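PDB 4ZZ7: methylmalonate-semialdehyde dehydrogenase from Oceanimonas doudoroffii, which catalyses the NAD-dependent, CoA-acylating oxidation of methylmalonate semialdehyde. Local coordinates for residues V326-Q332 with N363-V367. Residues are numbered along the deposited sequence.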
# COMPACT_ATOMS: atom_id res chain seq x y z
N VAL A 326 -10.86 -12.24 -40.85
CA VAL A 326 -11.70 -11.40 -40.07
C VAL A 326 -12.89 -12.23 -39.58
O VAL A 326 -13.15 -13.32 -40.07
CB VAL A 326 -12.02 -10.14 -40.89
CG1 VAL A 326 -13.52 -9.97 -41.11
CG2 VAL A 326 -11.30 -8.94 -40.27
N ILE A 327 -13.59 -11.71 -38.59
CA ILE A 327 -14.57 -12.50 -37.83
C ILE A 327 -15.83 -12.92 -38.61
O ILE A 327 -16.29 -14.05 -38.45
CB ILE A 327 -14.92 -11.78 -36.48
CG1 ILE A 327 -15.79 -12.65 -35.57
CG2 ILE A 327 -15.64 -10.46 -36.72
CD1 ILE A 327 -15.07 -13.85 -35.00
N THR A 328 -16.36 -12.01 -39.43
CA THR A 328 -17.59 -12.26 -40.22
C THR A 328 -17.51 -11.63 -41.59
O THR A 328 -16.70 -10.74 -41.82
CB THR A 328 -18.88 -11.69 -39.53
OG1 THR A 328 -18.82 -10.26 -39.44
CG2 THR A 328 -19.08 -12.28 -38.13
N ARG A 329 -18.38 -12.09 -42.49
CA ARG A 329 -18.50 -11.51 -43.84
C ARG A 329 -18.93 -10.05 -43.76
O ARG A 329 -18.43 -9.23 -44.52
CB ARG A 329 -19.51 -12.32 -44.68
CG ARG A 329 -19.88 -11.70 -46.03
CD ARG A 329 -19.80 -12.72 -47.16
NE ARG A 329 -18.40 -12.95 -47.56
CZ ARG A 329 -17.90 -14.08 -48.07
NH1 ARG A 329 -18.67 -15.15 -48.27
NH2 ARG A 329 -16.60 -14.15 -48.38
N GLN A 330 -19.87 -9.76 -42.85
CA GLN A 330 -20.34 -8.40 -42.58
C GLN A 330 -19.17 -7.49 -42.16
O GLN A 330 -19.05 -6.36 -42.64
CB GLN A 330 -21.43 -8.42 -41.50
CG GLN A 330 -22.07 -7.06 -41.27
CD GLN A 330 -23.09 -7.07 -40.15
OE1 GLN A 330 -23.09 -7.97 -39.31
NE2 GLN A 330 -23.97 -6.07 -40.13
N HIS A 331 -18.31 -8.01 -41.29
CA HIS A 331 -17.14 -7.27 -40.82
C HIS A 331 -16.08 -7.12 -41.90
O HIS A 331 -15.37 -6.12 -41.94
CB HIS A 331 -16.52 -7.90 -39.57
CG HIS A 331 -15.47 -7.03 -38.94
ND1 HIS A 331 -15.76 -5.77 -38.45
CD2 HIS A 331 -14.15 -7.22 -38.75
CE1 HIS A 331 -14.65 -5.23 -37.98
NE2 HIS A 331 -13.65 -6.09 -38.15
N GLN A 332 -15.96 -8.13 -42.75
CA GLN A 332 -15.07 -8.06 -43.91
C GLN A 332 -15.49 -6.95 -44.85
O GLN A 332 -14.67 -6.15 -45.29
CB GLN A 332 -15.07 -9.38 -44.69
CG GLN A 332 -14.05 -9.45 -45.84
CD GLN A 332 -14.17 -10.70 -46.69
OE1 GLN A 332 -15.14 -11.46 -46.58
NE2 GLN A 332 -13.19 -10.93 -47.54
N ASN A 363 -12.81 -18.90 -49.77
CA ASN A 363 -13.73 -17.73 -49.81
C ASN A 363 -14.33 -17.45 -48.40
O ASN A 363 -15.54 -17.27 -48.23
CB ASN A 363 -14.88 -17.94 -50.81
CG ASN A 363 -16.05 -18.77 -50.22
OD1 ASN A 363 -15.86 -19.64 -49.37
ND2 ASN A 363 -17.26 -18.47 -50.68
N GLY A 364 -13.47 -17.46 -47.39
CA GLY A 364 -13.84 -17.04 -46.05
C GLY A 364 -13.51 -15.57 -45.92
O GLY A 364 -13.23 -14.91 -46.93
N PHE A 365 -13.50 -15.06 -44.69
CA PHE A 365 -13.55 -13.60 -44.45
C PHE A 365 -12.14 -12.99 -44.31
O PHE A 365 -11.79 -12.39 -43.30
CB PHE A 365 -14.48 -13.25 -43.28
CG PHE A 365 -15.66 -14.18 -43.15
CD1 PHE A 365 -16.45 -14.48 -44.25
CD2 PHE A 365 -15.97 -14.77 -41.94
CE1 PHE A 365 -17.50 -15.36 -44.14
CE2 PHE A 365 -17.05 -15.63 -41.83
CZ PHE A 365 -17.81 -15.93 -42.93
N PHE A 366 -11.36 -13.13 -45.38
CA PHE A 366 -9.95 -12.80 -45.40
C PHE A 366 -9.67 -11.41 -45.94
O PHE A 366 -10.15 -11.05 -47.01
CB PHE A 366 -9.17 -13.84 -46.23
CG PHE A 366 -8.91 -15.11 -45.48
CD1 PHE A 366 -7.93 -15.15 -44.50
CD2 PHE A 366 -9.65 -16.25 -45.73
CE1 PHE A 366 -7.69 -16.30 -43.78
CE2 PHE A 366 -9.41 -17.42 -45.01
CZ PHE A 366 -8.43 -17.44 -44.03
N VAL A 367 -8.89 -10.65 -45.18
CA VAL A 367 -8.38 -9.34 -45.62
C VAL A 367 -6.87 -9.31 -45.39
O VAL A 367 -6.37 -9.68 -44.33
CB VAL A 367 -9.01 -8.16 -44.86
CG1 VAL A 367 -8.43 -6.83 -45.35
CG2 VAL A 367 -10.53 -8.17 -45.00
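Start with the short bond from Val326 N to Phe365 O, 2.6 Å long, which ties the loop leading into helix 329-344 to the loop that runs between strands 348-351 and 370-373 in this aldehyde dehydrogenase fold. Phe365 sits at the centre of an inverse gamma turn, whose weak 3.0 Å bond runs from Phe366 N back to Gly364 O. A second, weak hydrogen bond reaches Asn363 O from Arg329 NH2 at 3.3 Å. The helix start itself is N-capped: Thr328 OG1 accepts from His331 N at 3.0 Å.

The Phe365 ring does most of the packing. One face lies against the Thr328-Arg329 peptide, with Arg329 N 3.5 Å from Phe365 CG, so the aromatic packs on the backbone where the helix begins; Arg329 then bends round until a face of its guanidinium meets Phe365 CD1. Val326 CG1 touches Phe365 CB at 4.0 Å, and Phe365 also bonds through its backbone to Pro28. On the other flank, Ile327 turns away from the loop and comes close to Phe151 and Arg179, both NAD-binding residues, so this junction borders the cofactor site. Gln332, one turn into the helix, points toward the loop: its CG lies 3.8 Å from Val367 CG2, and its OE1 stands 3.4 Å from Phe365 CA.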